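Local coordinates for sensor protein (Vibrio parahaemolyticus, PDB 3I9Y), which probably acts as a TMAO-responsive transmembrane histidine kinase that phosphorylates itself on histidine at the expense of ATP, this chain being its sensor domain, at residues I97-V101 with I177-R181; L107-L111 with L222-L226. All blocks are in the same frame, centred on the assembly; numbering follows the deposited sequence.

How the contacts relate
Contact 1 (97-101 with 177-181) and contact 2 (107-111 with 222-226) share helix 63-114 and set two different partners against it. The sensor domain is a stack of two four-helix bundles, and both contacts lie in one of them: contact 1 about 14 Å from the centre of the chain, contact 2 about 27 Å from it and so farther out. Their centres are 15 Å apart, and their nearest atoms, about 5 Å apart, do not touch. The two differ in character. Contact 1 mixes a salt-bridge network with a small apolar patch and is partly buried, whereas contact 2 is a buried leucine seam.

Contact 1: I97-V101 with I177-R181; sequences IDTRV and IEEAR
A three-residue salt-bridge network, Asp98, Arg181 and Glu178, ties the long helix 63-114 to the end of helix 158-180 in one of the two stacked four-helix bundles of the sensor domain. The segments run antiparallel, Ile97 facing Arg181 and Val101 facing Ile177. Arg181, just past the last turn of its helix, does most of the reaching. Its CG sits between the backbone N and the carbonyl carbon (chi1 70°), and the chain then bends at chi3 (-90°), which brings the guanidinium in front of helix 63-114. There NH2 makes a weak bond to Asp98 OD1 at 3.1 Å. Only OD1 is engaged, and the carboxylate and guanidinium planes stand 87° apart, unlike a flat two-pronged pair. A water accepts a weak bond from the same NH2 and donates to the backbone O of Asp98 at 2.8 Å, adding a second link to that residue. The other amino group, NH1, gives a 2.9 Å bond to Glu178 OE1, which lies close to the guanidinium plane; the oxygen is met on its syn side, tilted out of the carboxylate plane. With partners at both terminal nitrogens, the group's rotation is probably restrained, and the two carboxylates probably share its positive charge. Val101 covers one face of the guanidinium, CG1 lying 3.5 Å above its plane and over its centre. The other methyl, Val101 CG2, slides past Ile177 CG2 at 3.9 Å, and Ile97 CG2 grazes Arg181 CB more loosely at 4.3 Å. The charged groups thus edge an apolar strip that leads into the bundle, where Ile177 meets Phe196 of helix 186-208, Ala180 packs on Ile192 of that helix and on Phe233, and Ile97 touches Ile235 and Gln239 of helix 232-267.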
loop_
_atom_site.group_PDB
_atom_site.type_symbol
_atom_site.label_atom_id
_atom_site.label_comp_id
_atom_site.label_asym_id
_atom_site.label_seq_id
_atom_site.Cartn_x
_atom_site.Cartn_y
_atom_site.Cartn_z
ATOM N N ILE A 97 2.751 9.111 3.465
ATOM C CA ILE A 97 2.819 9.853 2.248
ATOM C C ILE A 97 1.867 11.100 2.224
ATOM O O ILE A 97 2.319 12.132 1.833
ATOM C CB ILE A 97 2.508 8.906 1.050
ATOM C CG1 ILE A 97 3.683 7.908 0.897
ATOM C CG2 ILE A 97 2.401 9.743 -0.204
ATOM C CD1 ILE A 97 3.176 6.521 0.270
ATOM N N ASP A 98 0.571 11.008 2.583
ATOM C CA ASP A 98 -0.247 12.159 2.523
ATOM C C ASP A 98 0.186 13.267 3.501
ATOM O O ASP A 98 0.123 14.398 3.124
ATOM C CB ASP A 98 -1.739 11.862 2.766
ATOM C CG ASP A 98 -2.312 10.940 1.577
ATOM O OD1 ASP A 98 -1.581 10.707 0.545
ATOM O OD2 ASP A 98 -3.459 10.489 1.633
ATOM N N THR A 99 0.641 12.900 4.673
ATOM C CA THR A 99 1.100 13.918 5.589
ATOM C C THR A 99 2.307 14.648 4.950
ATOM O O THR A 99 2.413 15.845 4.968
ATOM C CB THR A 99 1.576 13.236 6.938
ATOM O OG1 THR A 99 0.307 12.631 7.389
ATOM C CG2 THR A 99 1.827 14.355 8.078
ATOM N N ARG A 100 3.206 13.912 4.391
ATOM C CA ARG A 100 4.369 14.562 3.833
ATOM C C ARG A 100 4.041 15.477 2.573
ATOM O O ARG A 100 4.668 16.544 2.404
ATOM C CB ARG A 100 5.385 13.443 3.455
ATOM C CG ARG A 100 6.329 13.034 4.622
ATOM C CD ARG A 100 6.385 11.446 4.776
ATOM N NE ARG A 100 7.100 10.820 5.966
ATOM C CZ ARG A 100 8.354 11.116 6.112
ATOM N NH1 ARG A 100 8.910 11.927 5.265
ATOM N NH2 ARG A 100 9.095 10.574 7.008
ATOM N N VAL A 101 3.072 15.032 1.732
ATOM C CA VAL A 101 2.706 15.766 0.566
ATOM C C VAL A 101 2.039 17.065 1.064
ATOM O O VAL A 101 2.444 18.191 0.598
ATOM C CB VAL A 101 1.802 14.909 -0.330
ATOM C CG1 VAL A 101 0.988 15.870 -1.411
ATOM C CG2 VAL A 101 2.628 13.717 -0.945
ATOM N N ILE A 177 5.130 16.449 -7.275
ATOM C CA ILE A 177 4.803 15.707 -6.066
ATOM C C ILE A 177 3.323 15.234 -6.192
ATOM O O ILE A 177 3.125 14.073 -5.932
ATOM C CB ILE A 177 4.909 16.630 -4.888
ATOM C CG1 ILE A 177 6.433 16.835 -4.670
ATOM C CG2 ILE A 177 4.527 15.798 -3.616
ATOM C CD1 ILE A 177 6.582 17.832 -3.325
ATOM N N GLU A 178 2.303 16.068 -6.615
ATOM C CA GLU A 178 0.910 15.585 -6.742
ATOM C C GLU A 178 0.889 14.440 -7.762
ATOM O O GLU A 178 0.149 13.431 -7.569
ATOM C CB GLU A 178 -0.067 16.751 -7.319
ATOM C CG GLU A 178 -0.054 17.874 -6.240
ATOM C CD GLU A 178 -0.982 17.627 -5.057
ATOM O OE1 GLU A 178 -1.589 16.543 -5.007
ATOM O OE2 GLU A 178 -1.077 18.560 -4.212
ATOM N N GLU A 179 1.702 14.511 -8.863
ATOM C CA GLU A 179 1.573 13.452 -9.850
ATOM C C GLU A 179 2.197 12.099 -9.261
ATOM O O GLU A 179 1.663 10.980 -9.470
ATOM C CB GLU A 179 2.443 13.812 -11.063
ATOM C CG GLU A 179 2.424 12.600 -11.904
ATOM C CD GLU A 179 2.994 12.774 -13.268
ATOM O OE1 GLU A 179 4.000 13.504 -13.364
ATOM O OE2 GLU A 179 2.480 12.089 -14.285
ATOM N N ALA A 180 3.411 12.227 -8.654
ATOM C CA ALA A 180 4.121 11.123 -8.111
ATOM C C ALA A 180 3.241 10.270 -7.138
ATOM O O ALA A 180 3.276 9.060 -7.311
ATOM C CB ALA A 180 5.422 11.508 -7.376
ATOM N N ARG A 181 2.323 10.826 -6.300
ATOM C CA ARG A 181 1.681 9.922 -5.377
ATOM C C ARG A 181 0.554 9.209 -6.051
ATOM O O ARG A 181 -0.158 8.424 -5.392
ATOM C CB ARG A 181 1.226 10.712 -4.203
ATOM C CG ARG A 181 0.141 11.528 -4.711
ATOM C CD ARG A 181 -0.053 12.800 -4.022
ATOM N NE ARG A 181 -0.946 12.711 -2.925
ATOM C CZ ARG A 181 -1.778 13.585 -2.405
ATOM N NH1 ARG A 181 -2.126 14.787 -2.743
ATOM N NH2 ARG A 181 -1.963 13.387 -1.034
HETATM O O HOH W 1 -1.965 15.120 1.422
#

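Contact 2: L107-L111 with L222-L226; sequences LSEEL and LLTEL
Leu107 pushes its CD2 methyl against CD2 of Leu222, 3.6 Å away, the closest side-chain approach between 107-111 and 222-226. The next turn of helix 213-228 also packs on Leu107: CD1 and CD2 each lie 4.0 Å from CB of Glu225, while CB rests 3.9 Å from CG of Leu226, the two leucines sliding past each other in opposite directions. Leu222 works in the same way from its own side. One branch, CD2, goes to Leu107, and the other, CD1, drops onto the backbone of the facing helix, 3.7 Å from CA of Leu111. Glu110, at the exposed margin, crosses Leu222 at about a right angle, its extended chain passing over the methyls, with CD 4.0 Å from Leu222 CD2. This is antiparallel helix packing within a four-helix bundle: the axes of the short segments come within 9.9 Å and their directions differ by 160°. Leucines of both segments meet over successive turns. Leu111 carries the seam inward. Its CG lies opposite the backbone N (chi1 -176°), and CD2 then touches both Leu223 CD2 and Leu226 CD1, each at 4.0 Å. Leu223 starts off pointing from the partner helix, yet its CD2 returns to meet this methyl, and the same side chain also packs on Leu200, Met203 and Val207 of helix 186-208. Two polar side chains have their partners outside the seam: Ser108 OG bonds to the backbone O of Met104 and only brushes Leu226 CD2, and the bent chain of Glu225 leads its carboxylate to a salt bridge with Arg229, just past the end of helix 213-228.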
loop_
_atom_site.group_PDB
_atom_site.type_symbol
_atom_site.label_atom_id
_atom_site.label_comp_id
_atom_site.label_asym_id
_atom_site.label_seq_id
_atom_site.Cartn_x
_atom_site.Cartn_y
_atom_site.Cartn_z
ATOM N N LEU A 107 4.725 24.386 2.172
ATOM C CA LEU A 107 6.021 25.038 1.985
ATOM C C LEU A 107 6.024 25.609 0.549
ATOM O O LEU A 107 6.537 26.662 0.347
ATOM C CB LEU A 107 7.233 23.988 2.043
ATOM C CG LEU A 107 7.327 23.528 3.486
ATOM C CD1 LEU A 107 8.152 22.285 3.313
ATOM C CD2 LEU A 107 7.982 24.544 4.450
ATOM N N SER A 108 5.561 24.889 -0.442
ATOM C CA SER A 108 5.540 25.404 -1.839
ATOM C C SER A 108 4.716 26.701 -2.025
ATOM O O SER A 108 5.095 27.597 -2.785
ATOM C CB SER A 108 4.872 24.398 -2.824
ATOM O OG SER A 108 5.821 23.264 -2.886
ATOM N N GLU A 109 3.566 26.752 -1.449
ATOM C CA GLU A 109 2.750 27.889 -1.557
ATOM C C GLU A 109 3.458 29.032 -0.846
ATOM O O GLU A 109 3.401 30.185 -1.305
ATOM C CB GLU A 109 1.342 27.609 -0.903
ATOM C CG GLU A 109 1.013 28.585 0.436
ATOM C CD GLU A 109 0.616 27.842 1.861
ATOM O OE1 GLU A 109 -0.742 27.402 1.934
ATOM O OE2 GLU A 109 1.557 27.795 2.882
ATOM N N GLU A 110 3.989 28.780 0.355
ATOM C CA GLU A 110 4.674 29.816 0.988
ATOM C C GLU A 110 5.897 30.339 0.126
ATOM O O GLU A 110 6.234 31.485 0.034
ATOM C CB GLU A 110 5.194 29.243 2.197
ATOM C CG GLU A 110 5.559 30.224 3.069
ATOM C CD GLU A 110 5.826 29.610 4.415
ATOM O OE1 GLU A 110 6.530 30.327 5.199
ATOM O OE2 GLU A 110 5.384 28.412 4.695
ATOM N N LEU A 111 6.634 29.443 -0.470
ATOM C CA LEU A 111 7.737 29.890 -1.335
ATOM C C LEU A 111 7.176 30.752 -2.516
ATOM O O LEU A 111 7.682 31.875 -2.867
ATOM C CB LEU A 111 8.285 28.717 -1.963
ATOM C CG LEU A 111 9.510 28.765 -2.857
ATOM C CD1 LEU A 111 10.788 29.461 -2.215
ATOM C CD2 LEU A 111 9.735 27.165 -2.828
ATOM N N LEU A 222 13.254 27.705 2.851
ATOM C CA LEU A 222 12.067 26.898 2.527
ATOM C C LEU A 222 12.523 25.801 1.632
ATOM O O LEU A 222 12.059 24.636 1.683
ATOM C CB LEU A 222 10.980 27.732 1.820
ATOM C CG LEU A 222 10.343 28.582 2.843
ATOM C CD1 LEU A 222 9.445 29.638 1.959
ATOM C CD2 LEU A 222 9.315 27.829 3.705
ATOM N N LEU A 223 13.478 26.118 0.781
ATOM C CA LEU A 223 13.911 25.095 -0.133
ATOM C C LEU A 223 14.705 24.017 0.679
ATOM O O LEU A 223 14.736 22.793 0.276
ATOM C CB LEU A 223 14.807 25.700 -1.237
ATOM C CG LEU A 223 14.052 26.564 -2.234
ATOM C CD1 LEU A 223 15.134 27.338 -3.178
ATOM C CD2 LEU A 223 13.349 25.590 -3.237
ATOM N N THR A 224 15.347 24.455 1.787
ATOM C CA THR A 224 16.082 23.374 2.407
ATOM C C THR A 224 15.052 22.431 3.220
ATOM O O THR A 224 15.215 21.220 3.095
ATOM C CB THR A 224 17.447 23.818 3.148
ATOM O OG1 THR A 224 17.416 23.333 4.485
ATOM C CG2 THR A 224 17.830 25.127 3.070
ATOM N N GLU A 225 13.886 23.032 3.694
ATOM C CA GLU A 225 12.817 22.277 4.324
ATOM C C GLU A 225 12.204 21.302 3.290
ATOM O O GLU A 225 11.897 20.173 3.622
ATOM C CB GLU A 225 11.759 23.214 4.868
ATOM C CG GLU A 225 12.311 23.999 6.058
ATOM C CD GLU A 225 12.847 22.939 7.058
ATOM O OE1 GLU A 225 12.404 21.751 7.107
ATOM O OE2 GLU A 225 13.738 23.256 7.808
ATOM N N LEU A 226 12.043 21.760 2.039
ATOM C CA LEU A 226 11.432 20.969 0.949
ATOM C C LEU A 226 12.399 19.877 0.608
ATOM O O LEU A 226 11.979 18.725 0.318
ATOM C CB LEU A 226 11.109 21.735 -0.317
ATOM C CG LEU A 226 9.833 22.477 -0.431
ATOM C CD1 LEU A 226 10.015 23.305 -1.877
ATOM C CD2 LEU A 226 8.693 21.553 -0.657
#